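Local coordinates for protein oxidoreductase, Gfo/Idh/MocA family (Vibrio cholerae, PDB 1XEA) that probably catalyses a nicotinamide-nucleotide-dependent oxidoreduction of an unidentified substrate, as related Gfo/Idh/MocA enzymes do, at residues Asp65-His76 against Ile88-Ala98; Asp167-Ser178 against Trp204-Met215. All coordinates share one frame; numbering follows the deposited sequence.

Interaction 1. Residues Asp65-His76 against Ile88-Ala98; sequences DAVMIHAATDVH and IPTFVDKPLAA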
loop_
_atom_site.group_PDB
_atom_site.type_symbol
_atom_site.label_atom_id
_atom_site.label_comp_id
_atom_site.label_asym_id
_atom_site.label_seq_id
_atom_site.Cartn_x
_atom_site.Cartn_y
_atom_site.Cartn_z
ATOM N N ASP A 65 6.462 27.505 -38.206
ATOM C CA ASP A 65 6.248 26.216 -38.851
ATOM C C ASP A 65 4.970 25.547 -38.365
ATOM O O ASP A 65 4.485 24.594 -38.977
ATOM C CB ASP A 65 7.452 25.313 -38.596
ATOM C CG ASP A 65 8.696 25.806 -39.305
ATOM O OD1 ASP A 65 8.738 25.720 -40.558
ATOM O OD2 ASP A 65 9.624 26.290 -38.612
ATOM N N ALA A 66 4.433 26.057 -37.262
ATOM C CA ALA A 66 3.207 25.531 -36.684
ATOM C C ALA A 66 2.771 26.390 -35.491
ATOM O O ALA A 66 3.572 27.142 -34.929
ATOM C CB ALA A 66 3.418 24.080 -36.250
ATOM N N VAL A 67 1.493 26.275 -35.120
ATOM C CA VAL A 67 0.929 27.011 -33.991
ATOM C C VAL A 67 0.236 26.064 -33.009
ATOM O O VAL A 67 -0.315 25.033 -33.403
ATOM C CB VAL A 67 -0.103 28.070 -34.455
ATOM C CG1 VAL A 67 0.575 29.114 -35.313
ATOM C CG2 VAL A 67 -1.225 27.405 -35.217
HETATM N N MSE A 68 0.289 26.410 -31.726
HETATM C CA MSE A 68 -0.340 25.621 -30.670
HETATM C C MSE A 68 -1.325 26.529 -29.966
HETATM O O MSE A 68 -0.934 27.442 -29.244
HETATM C CB MSE A 68 0.709 25.128 -29.671
HETATM C CG MSE A 68 1.643 24.079 -30.236
HETATM SE SE MSE A 68 3.070 23.549 -29.049
HETATM C CE MSE A 68 2.035 22.611 -27.707
ATOM N N ILE A 69 -2.609 26.287 -30.176
ATOM C CA ILE A 69 -3.624 27.127 -29.563
ATOM C C ILE A 69 -3.992 26.625 -28.176
ATOM O O ILE A 69 -4.421 25.490 -28.017
ATOM C CB ILE A 69 -4.859 27.165 -30.454
ATOM C CG1 ILE A 69 -4.446 27.693 -31.831
ATOM C CG2 ILE A 69 -5.938 28.029 -29.820
ATOM C CD1 ILE A 69 -5.425 27.389 -32.924
ATOM N N HIS A 70 -3.827 27.466 -27.166
ATOM C CA HIS A 70 -4.146 27.041 -25.812
ATOM C C HIS A 70 -5.213 27.935 -25.229
ATOM O O HIS A 70 -5.536 27.853 -24.045
ATOM C CB HIS A 70 -2.898 27.091 -24.940
ATOM C CG HIS A 70 -1.721 26.391 -25.539
ATOM N ND1 HIS A 70 -1.644 25.018 -25.647
ATOM C CD2 HIS A 70 -0.583 26.875 -26.089
ATOM C CE1 HIS A 70 -0.508 24.688 -26.236
ATOM N NE2 HIS A 70 0.154 25.797 -26.514
ATOM N N ALA A 71 -5.757 28.799 -26.074
ATOM C CA ALA A 71 -6.796 29.719 -25.652
ATOM C C ALA A 71 -8.018 28.979 -25.113
ATOM O O ALA A 71 -8.012 27.757 -24.964
ATOM C CB ALA A 71 -7.197 30.604 -26.815
ATOM N N ALA A 72 -9.067 29.740 -24.822
ATOM C CA ALA A 72 -10.309 29.185 -24.304
ATOM C C ALA A 72 -10.963 28.322 -25.375
ATOM O O ALA A 72 -10.645 28.443 -26.553
ATOM C CB ALA A 72 -11.241 30.309 -23.894
ATOM N N THR A 73 -11.884 27.461 -24.969
ATOM C CA THR A 73 -12.539 26.585 -25.919
ATOM C C THR A 73 -13.358 27.347 -26.961
ATOM O O THR A 73 -13.407 26.952 -28.127
ATOM C CB THR A 73 -13.464 25.579 -25.200
ATOM O OG1 THR A 73 -12.784 25.012 -24.071
ATOM C CG2 THR A 73 -13.869 24.468 -26.148
ATOM N N ASP A 74 -13.982 28.446 -26.539
ATOM C CA ASP A 74 -14.841 29.258 -27.412
ATOM C C ASP A 74 -14.100 30.082 -28.454
ATOM O O ASP A 74 -14.707 30.853 -29.196
ATOM C CB ASP A 74 -15.726 30.186 -26.560
ATOM C CG ASP A 74 -14.919 31.140 -25.689
ATOM O OD1 ASP A 74 -14.314 32.089 -26.232
ATOM O OD2 ASP A 74 -14.886 30.939 -24.451
ATOM N N VAL A 75 -12.789 29.908 -28.518
ATOM C CA VAL A 75 -11.987 30.659 -29.465
ATOM C C VAL A 75 -11.194 29.703 -30.336
ATOM O O VAL A 75 -10.525 30.124 -31.278
ATOM C CB VAL A 75 -11.002 31.567 -28.734
ATOM C CG1 VAL A 75 -10.401 32.553 -29.693
ATOM C CG2 VAL A 75 -11.699 32.267 -27.593
ATOM N N HIS A 76 -11.271 28.414 -30.026
ATOM C CA HIS A 76 -10.530 27.429 -30.798
ATOM C C HIS A 76 -10.863 27.493 -32.288
ATOM O O HIS A 76 -9.984 27.755 -33.107
ATOM C CB HIS A 76 -10.797 26.007 -30.282
ATOM C CG HIS A 76 -10.290 25.748 -28.897
ATOM N ND1 HIS A 76 -9.199 26.398 -28.361
ATOM C CD2 HIS A 76 -10.698 24.862 -27.956
ATOM C CE1 HIS A 76 -8.958 25.926 -27.150
ATOM N NE2 HIS A 76 -9.853 24.993 -26.881
ATOM N N ILE A 88 -1.044 25.822 -42.199
ATOM C CA ILE A 88 -0.033 25.628 -41.172
ATOM C C ILE A 88 -0.458 24.539 -40.186
ATOM O O ILE A 88 -1.578 24.560 -39.680
ATOM C CB ILE A 88 0.201 26.944 -40.413
ATOM C CG1 ILE A 88 0.574 28.036 -41.416
ATOM C CG2 ILE A 88 1.294 26.777 -39.377
ATOM C CD1 ILE A 88 0.694 29.407 -40.807
ATOM N N PRO A 89 0.426 23.559 -39.919
ATOM C CA PRO A 89 0.085 22.487 -38.976
ATOM C C PRO A 89 -0.439 23.129 -37.691
ATOM O O PRO A 89 0.242 23.948 -37.075
ATOM C CB PRO A 89 1.420 21.786 -38.769
ATOM C CG PRO A 89 2.080 21.946 -40.109
ATOM C CD PRO A 89 1.794 23.386 -40.441
ATOM N N THR A 90 -1.650 22.769 -37.291
ATOM C CA THR A 90 -2.226 23.354 -36.086
ATOM C C THR A 90 -2.410 22.369 -34.932
ATOM O O THR A 90 -2.817 21.222 -35.125
ATOM C CB THR A 90 -3.602 24.016 -36.390
ATOM O OG1 THR A 90 -3.422 25.067 -37.342
ATOM C CG2 THR A 90 -4.231 24.594 -35.129
ATOM N N PHE A 91 -2.123 22.843 -33.726
ATOM C CA PHE A 91 -2.271 22.051 -32.520
ATOM C C PHE A 91 -3.260 22.775 -31.628
ATOM O O PHE A 91 -3.190 23.997 -31.483
ATOM C CB PHE A 91 -0.935 21.932 -31.803
ATOM C CG PHE A 91 -1.031 21.299 -30.450
ATOM C CD1 PHE A 91 -0.956 19.923 -30.306
ATOM C CD2 PHE A 91 -1.201 22.083 -29.315
ATOM C CE1 PHE A 91 -1.046 19.328 -29.046
ATOM C CE2 PHE A 91 -1.291 21.500 -28.051
ATOM C CZ PHE A 91 -1.214 20.119 -27.918
ATOM N N VAL A 92 -4.183 22.022 -31.043
ATOM C CA VAL A 92 -5.181 22.602 -30.156
ATOM C C VAL A 92 -5.343 21.710 -28.944
ATOM O O VAL A 92 -5.504 20.502 -29.073
ATOM C CB VAL A 92 -6.558 22.749 -30.848
ATOM C CG1 VAL A 92 -7.571 23.334 -29.873
ATOM C CG2 VAL A 92 -6.432 23.652 -32.066
ATOM N N ASP A 93 -5.297 22.309 -27.762
ATOM C CA ASP A 93 -5.443 21.551 -26.535
ATOM C C ASP A 93 -6.897 21.140 -26.362
ATOM O O ASP A 93 -7.803 21.942 -26.572
ATOM C CB ASP A 93 -4.974 22.388 -25.344
ATOM C CG ASP A 93 -4.995 21.612 -24.046
ATOM O OD1 ASP A 93 -4.493 20.458 -24.034
ATOM O OD2 ASP A 93 -5.496 22.155 -23.028
ATOM N N LYS A 94 -7.112 19.882 -25.992
ATOM C CA LYS A 94 -8.455 19.350 -25.791
ATOM C C LYS A 94 -9.235 20.257 -24.846
ATOM O O LYS A 94 -8.681 20.780 -23.887
ATOM C CB LYS A 94 -8.374 17.936 -25.216
ATOM C CG LYS A 94 -7.820 17.869 -23.807
ATOM C CD LYS A 94 -8.900 18.161 -22.775
ATOM C CE LYS A 94 -8.318 18.768 -21.506
ATOM N NZ LYS A 94 -9.385 18.996 -20.497
ATOM N N PRO A 95 -10.538 20.450 -25.107
ATOM C CA PRO A 95 -11.246 19.871 -26.252
ATOM C C PRO A 95 -11.059 20.710 -27.521
ATOM O O PRO A 95 -10.728 21.896 -27.446
ATOM C CB PRO A 95 -12.691 19.854 -25.769
ATOM C CG PRO A 95 -12.769 21.122 -24.980
ATOM C CD PRO A 95 -11.483 21.103 -24.184
ATOM N N LEU A 96 -11.270 20.095 -28.684
ATOM C CA LEU A 96 -11.124 20.800 -29.959
ATOM C C LEU A 96 -12.164 21.910 -30.060
ATOM O O LEU A 96 -11.886 23.007 -30.550
ATOM C CB LEU A 96 -11.305 19.831 -31.134
ATOM C CG LEU A 96 -11.301 20.410 -32.561
ATOM C CD1 LEU A 96 -9.997 21.141 -32.843
ATOM C CD2 LEU A 96 -11.493 19.273 -33.556
ATOM N N ALA A 97 -13.363 21.615 -29.582
ATOM C CA ALA A 97 -14.438 22.577 -29.618
ATOM C C ALA A 97 -15.574 22.080 -28.745
ATOM O O ALA A 97 -15.648 20.892 -28.426
ATOM C CB ALA A 97 -14.919 22.776 -31.049
ATOM N N ALA A 98 -16.461 22.998 -28.373
ATOM C CA ALA A 98 -17.599 22.693 -27.519
ATOM C C ALA A 98 -18.678 21.862 -28.196
ATOM O O ALA A 98 -19.664 21.491 -27.563
ATOM C CB ALA A 98 -18.196 23.985 -26.992
#

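Interaction 2. Residues Asp167-Ser178 against Trp204-Met215; sequences DFIHPLDSVNLS and WQTGDTLLHASM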
loop_
_atom_site.group_PDB
_atom_site.type_symbol
_atom_site.label_atom_id
_atom_site.label_comp_id
_atom_site.label_asym_id
_atom_site.label_seq_id
_atom_site.Cartn_x
_atom_site.Cartn_y
_atom_site.Cartn_z
ATOM N N ASP A 167 -13.651 17.807 -19.143
ATOM C CA ASP A 167 -13.138 16.878 -18.148
ATOM C C ASP A 167 -13.296 15.416 -18.535
ATOM O O ASP A 167 -12.317 14.751 -18.881
ATOM C CB ASP A 167 -13.843 17.145 -16.820
ATOM C CG ASP A 167 -12.937 16.942 -15.633
ATOM O OD1 ASP A 167 -11.731 16.702 -15.835
ATOM O OD2 ASP A 167 -13.429 17.033 -14.490
ATOM N N PHE A 168 -14.534 14.930 -18.473
ATOM C CA PHE A 168 -14.864 13.542 -18.788
ATOM C C PHE A 168 -14.236 13.076 -20.091
ATOM O O PHE A 168 -13.963 11.890 -20.281
ATOM C CB PHE A 168 -16.379 13.370 -18.873
ATOM C CG PHE A 168 -16.812 11.947 -18.963
ATOM C CD1 PHE A 168 -16.651 11.093 -17.876
ATOM C CD2 PHE A 168 -17.372 11.447 -20.137
ATOM C CE1 PHE A 168 -17.043 9.755 -17.951
ATOM C CE2 PHE A 168 -17.770 10.108 -20.227
ATOM C CZ PHE A 168 -17.607 9.254 -19.132
ATOM N N ILE A 169 -14.003 14.019 -20.992
ATOM C CA ILE A 169 -13.410 13.685 -22.275
ATOM C C ILE A 169 -12.045 13.041 -22.075
ATOM O O ILE A 169 -11.585 12.296 -22.925
ATOM C CB ILE A 169 -13.278 14.937 -23.161
ATOM C CG1 ILE A 169 -13.065 14.515 -24.615
ATOM C CG2 ILE A 169 -12.124 15.797 -22.678
ATOM C CD1 ILE A 169 -13.447 15.576 -25.600
ATOM N N HIS A 170 -11.402 13.331 -20.951
ATOM C CA HIS A 170 -10.108 12.746 -20.684
ATOM C C HIS A 170 -10.253 11.237 -20.564
ATOM O O HIS A 170 -9.742 10.491 -21.393
ATOM C CB HIS A 170 -9.506 13.309 -19.405
ATOM C CG HIS A 170 -8.642 14.508 -19.622
ATOM N ND1 HIS A 170 -7.632 14.534 -20.560
ATOM C CD2 HIS A 170 -8.637 15.726 -19.031
ATOM C CE1 HIS A 170 -7.046 15.716 -20.541
ATOM N NE2 HIS A 170 -7.636 16.460 -19.622
ATOM N N PRO A 171 -10.969 10.756 -19.533
ATOM C CA PRO A 171 -11.117 9.301 -19.402
ATOM C C PRO A 171 -11.848 8.647 -20.570
ATOM O O PRO A 171 -11.499 7.545 -20.993
ATOM C CB PRO A 171 -11.873 9.149 -18.082
ATOM C CG PRO A 171 -12.675 10.398 -18.001
ATOM C CD PRO A 171 -11.696 11.455 -18.458
ATOM N N LEU A 172 -12.852 9.344 -21.092
ATOM C CA LEU A 172 -13.631 8.824 -22.200
ATOM C C LEU A 172 -12.745 8.510 -23.409
ATOM O O LEU A 172 -12.759 7.389 -23.927
ATOM C CB LEU A 172 -14.716 9.822 -22.600
ATOM C CG LEU A 172 -15.720 9.296 -23.639
ATOM C CD1 LEU A 172 -16.574 8.198 -23.011
ATOM C CD2 LEU A 172 -16.583 10.434 -24.137
ATOM N N ASP A 173 -11.978 9.501 -23.855
ATOM C CA ASP A 173 -11.088 9.319 -24.992
ATOM C C ASP A 173 -10.020 8.269 -24.715
ATOM O O ASP A 173 -9.756 7.399 -25.550
ATOM C CB ASP A 173 -10.379 10.622 -25.357
ATOM C CG ASP A 173 -9.274 10.407 -26.392
ATOM O OD1 ASP A 173 -9.579 10.207 -27.582
ATOM O OD2 ASP A 173 -8.090 10.418 -26.017
ATOM N N SER A 174 -9.393 8.365 -23.548
ATOM C CA SER A 174 -8.335 7.437 -23.167
ATOM C C SER A 174 -8.748 5.982 -23.275
ATOM O O SER A 174 -7.912 5.099 -23.442
ATOM C CB SER A 174 -7.872 7.727 -21.739
ATOM O OG SER A 174 -7.366 9.036 -21.638
ATOM N N VAL A 175 -10.045 5.742 -23.191
ATOM C CA VAL A 175 -10.572 4.400 -23.249
ATOM C C VAL A 175 -11.152 4.076 -24.612
ATOM O O VAL A 175 -11.311 2.911 -24.959
ATOM C CB VAL A 175 -11.660 4.242 -22.185
ATOM C CG1 VAL A 175 -12.330 2.913 -22.322
ATOM C CG2 VAL A 175 -11.045 4.370 -20.797
ATOM N N ASN A 176 -11.453 5.122 -25.382
ATOM C CA ASN A 176 -12.055 5.002 -26.712
ATOM C C ASN A 176 -11.119 4.399 -27.766
ATOM O O ASN A 176 -10.765 5.040 -28.752
ATOM C CB ASN A 176 -12.535 6.380 -27.161
ATOM C CG ASN A 176 -13.517 6.304 -28.294
ATOM O OD1 ASN A 176 -13.791 5.226 -28.818
ATOM N ND2 ASN A 176 -14.069 7.445 -28.676
ATOM N N LEU A 177 -10.749 3.143 -27.553
ATOM C CA LEU A 177 -9.840 2.435 -28.436
ATOM C C LEU A 177 -10.547 1.754 -29.605
ATOM O O LEU A 177 -9.908 1.102 -30.428
ATOM C CB LEU A 177 -9.075 1.396 -27.622
ATOM C CG LEU A 177 -8.313 1.909 -26.395
ATOM C CD1 LEU A 177 -7.996 0.749 -25.483
ATOM C CD2 LEU A 177 -7.046 2.636 -26.818
ATOM N N SER A 178 -11.867 1.893 -29.670
ATOM C CA SER A 178 -12.648 1.270 -30.736
ATOM C C SER A 178 -13.321 2.312 -31.627
ATOM O O SER A 178 -14.140 1.978 -32.488
ATOM C CB SER A 178 -13.726 0.375 -30.127
ATOM O OG SER A 178 -14.751 1.157 -29.530
ATOM N N TRP A 204 -19.157 0.443 -22.645
ATOM C CA TRP A 204 -19.651 -0.311 -23.793
ATOM C C TRP A 204 -18.676 -1.432 -24.134
ATOM O O TRP A 204 -17.535 -1.446 -23.664
ATOM C CB TRP A 204 -19.815 0.596 -25.003
ATOM C CG TRP A 204 -18.530 1.058 -25.587
ATOM C CD1 TRP A 204 -17.882 0.538 -26.674
ATOM C CD2 TRP A 204 -17.775 2.198 -25.173
ATOM N NE1 TRP A 204 -16.767 1.294 -26.967
ATOM C CE2 TRP A 204 -16.676 2.314 -26.058
ATOM C CE3 TRP A 204 -17.912 3.121 -24.126
ATOM C CZ2 TRP A 204 -15.738 3.345 -25.949
ATOM C CZ3 TRP A 204 -16.981 4.142 -24.013
ATOM C CH2 TRP A 204 -15.899 4.241 -24.917
ATOM N N GLN A 205 -19.118 -2.369 -24.964
ATOM C CA GLN A 205 -18.263 -3.482 -25.340
ATOM C C GLN A 205 -18.022 -3.579 -26.853
ATOM O O GLN A 205 -18.965 -3.586 -27.638
ATOM C CB GLN A 205 -18.867 -4.779 -24.789
ATOM C CG GLN A 205 -18.084 -6.033 -25.124
ATOM C CD GLN A 205 -18.011 -7.025 -23.968
ATOM O OE1 GLN A 205 -18.951 -7.164 -23.179
ATOM N NE2 GLN A 205 -16.892 -7.735 -23.875
ATOM N N THR A 206 -16.750 -3.626 -27.246
ATOM C CA THR A 206 -16.352 -3.736 -28.652
ATOM C C THR A 206 -15.617 -5.046 -28.855
ATOM O O THR A 206 -14.431 -5.157 -28.533
ATOM C CB THR A 206 -15.377 -2.611 -29.083
ATOM O OG1 THR A 206 -16.073 -1.361 -29.148
ATOM C CG2 THR A 206 -14.763 -2.918 -30.450
ATOM N N GLY A 207 -16.313 -6.033 -29.401
ATOM C CA GLY A 207 -15.681 -7.317 -29.628
ATOM C C GLY A 207 -15.476 -8.015 -28.304
ATOM O O GLY A 207 -16.432 -8.246 -27.568
ATOM N N ASP A 208 -14.231 -8.344 -27.990
ATOM C CA ASP A 208 -13.935 -9.024 -26.744
ATOM C C ASP A 208 -13.346 -8.063 -25.733
ATOM O O ASP A 208 -12.697 -8.476 -24.773
ATOM C CB ASP A 208 -12.953 -10.168 -26.989
ATOM C CG ASP A 208 -13.441 -11.135 -28.040
ATOM O OD1 ASP A 208 -14.579 -11.632 -27.914
ATOM O OD2 ASP A 208 -12.685 -11.394 -28.996
ATOM N N THR A 209 -13.579 -6.778 -25.938
ATOM C CA THR A 209 -13.031 -5.786 -25.033
ATOM C C THR A 209 -14.102 -4.917 -24.403
ATOM O O THR A 209 -14.956 -4.384 -25.097
ATOM C CB THR A 209 -12.049 -4.872 -25.773
ATOM O OG1 THR A 209 -11.073 -5.672 -26.452
ATOM C CG2 THR A 209 -11.353 -3.942 -24.792
ATOM N N LEU A 210 -14.061 -4.775 -23.089
ATOM C CA LEU A 210 -15.038 -3.942 -22.423
ATOM C C LEU A 210 -14.351 -2.650 -22.006
ATOM O O LEU A 210 -13.393 -2.667 -21.226
ATOM C CB LEU A 210 -15.611 -4.666 -21.209
ATOM C CG LEU A 210 -16.586 -3.872 -20.325
ATOM C CD1 LEU A 210 -17.930 -3.672 -21.007
ATOM C CD2 LEU A 210 -16.768 -4.632 -19.021
ATOM N N LEU A 211 -14.837 -1.537 -22.555
ATOM C CA LEU A 211 -14.298 -0.204 -22.284
ATOM C C LEU A 211 -15.166 0.507 -21.252
ATOM O O LEU A 211 -16.385 0.347 -21.248
ATOM C CB LEU A 211 -14.236 0.589 -23.592
ATOM C CG LEU A 211 -13.452 -0.145 -24.682
ATOM C CD1 LEU A 211 -13.297 0.712 -25.928
ATOM C CD2 LEU A 211 -12.090 -0.506 -24.132
ATOM N N HIS A 212 -14.545 1.290 -20.376
ATOM C CA HIS A 212 -15.297 1.972 -19.325
ATOM C C HIS A 212 -14.654 3.269 -18.849
ATOM O O HIS A 212 -13.498 3.283 -18.418
ATOM C CB HIS A 212 -15.474 1.022 -18.134
ATOM C CG HIS A 212 -16.339 1.563 -17.033
ATOM N ND1 HIS A 212 -16.527 0.894 -15.841
ATOM C CD2 HIS A 212 -17.075 2.697 -16.944
ATOM C CE1 HIS A 212 -17.341 1.590 -15.067
ATOM N NE2 HIS A 212 -17.687 2.689 -15.714
ATOM N N ALA A 213 -15.419 4.354 -18.925
ATOM C CA ALA A 213 -14.957 5.669 -18.487
ATOM C C ALA A 213 -15.840 6.051 -17.311
ATOM O O ALA A 213 -17.060 6.075 -17.424
ATOM C CB ALA A 213 -15.086 6.686 -19.610
ATOM N N SER A 214 -15.208 6.360 -16.188
ATOM C CA SER A 214 -15.917 6.683 -14.968
ATOM C C SER A 214 -15.379 7.974 -14.339
ATOM O O SER A 214 -14.168 8.157 -14.180
ATOM C CB SER A 214 -15.758 5.488 -14.024
ATOM O OG SER A 214 -16.220 5.729 -12.719
HETATM N N MSE A 215 -16.287 8.878 -13.992
HETATM C CA MSE A 215 -15.888 10.127 -13.369
HETATM C C MSE A 215 -16.886 10.541 -12.315
HETATM O O MSE A 215 -18.035 10.851 -12.628
HETATM C CB MSE A 215 -15.781 11.235 -14.405
HETATM C CG MSE A 215 -15.507 12.602 -13.804
HETATM SE SE MSE A 215 -15.033 13.914 -15.148
HETATM C CE MSE A 215 -13.180 13.415 -15.381
#

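Interaction 1. Residues Asp65-His76 against Ile88-Ala98
Met-68 crosses the ring of Phe-91 on the neighbouring parallel strand at a slant: CE lies 3.5 Å from CE2 of that ring, while SE stands obliquely 5.1 Å from its centroid, a Met-aromatic contact. The turn at chi3 of Met-68 (69°) folds CE back onto the phenyl group. Further along, CE1 of His-70 meets the edge of the same ring, the two rings rim to rim with planes at 58°. On the other face Val-67 packs with Thr-90, and Ile-69 and Val-92 run side by side, CD1 to CG2 4.0 Å; Ile-69 CD1 also reaches Thr-90 CG2. CG1 of Val-92, anti to its backbone N (chi1 179°), sits over the centre of the His-76 ring, a CH-pi contact at 3.8 Å. Between the strands, Ile-69 N donates to Phe-91 O at 2.7 Å, and Phe-91 N to Val-67 O at 2.9 Å. Past the strand ends, Thr-73 CG2 rests 3.7 Å from CG of Pro-95, which follows a cis peptide bond. Helix 76-85 connects the strands as a beta-alpha-beta unit of the Rossmann fold and covers Val-67, Ile-69 and Thr-90; helices 12-22 and 268-281 pack on the Met-68 face, and strand 3-8 pairs with 66-69.

Interaction 2. Residues Asp167-Ser178 against Trp204-Met215
The C-terminal end of helix 160-175 packs against a beta-hairpin, strands 196-206 and 209-216, running nearly antiparallel to the second strand at 165°. Ala-213 CB is met by Phe-168 CZ at 3.6 Å and by Leu-172 CA at 3.7 Å, the small methyl letting helix and strand come close. With its CG anti to the backbone N (chi1 -170°), Phe-168 brings its ring up to Ala-213 and takes Met-215 CB at the ring edge, 3.6 Å from CD1. Met-215 then bends at chi3, carrying CE to 3.5 Å from Asp-167 CG; the carboxylate itself is held by Arg-153 and Arg-217. The helix lies on a face of the mixed sheet that forms the second domain in Gfo/Idh/MocA proteins, with helix 286-311 also touching Phe-168 and Leu-172. Nearer the hairpin turn, Val-175 and Leu-211 overlap head to tail, CG1 against CB. Leu-211 CB in turn lies over one face of the Trp-204 indole, 3.8 Å above its plane and toward the rim. Leu-172 CD1 approaches Trp-204 CZ3 at 4.2 Å. Ser-178 OG lies at the indole edge and donates a hydrogen bond at 2.9 Å to OG1 of Thr-206, the first residue of the type II' turn ending at Thr-209.

Both contacts are largely buried, yet they hold different elements on opposite sides of the chain's centre, their own centres about 24 Å apart. Interaction 1 joins neighbouring strands within the parallel Rossmann sheet, so backbone hydrogen bonds set its register and side chains pack on both faces. Interaction 2 sets a helix on the mixed sheet; here side-chain packing does most of the work, and a hydroxyl-to-hydroxyl hydrogen bond lies at its hairpin end. In both a selenomethionine meets a phenyl ring; the first adds a methyl over the His-76 face, the second Leu-211 on Trp-204. The two meet where the Lys-94 side chain packs against His-170 and Ile-169, and a weak hydrogen bond from Thr-73 to Asp-166 also spans the domains.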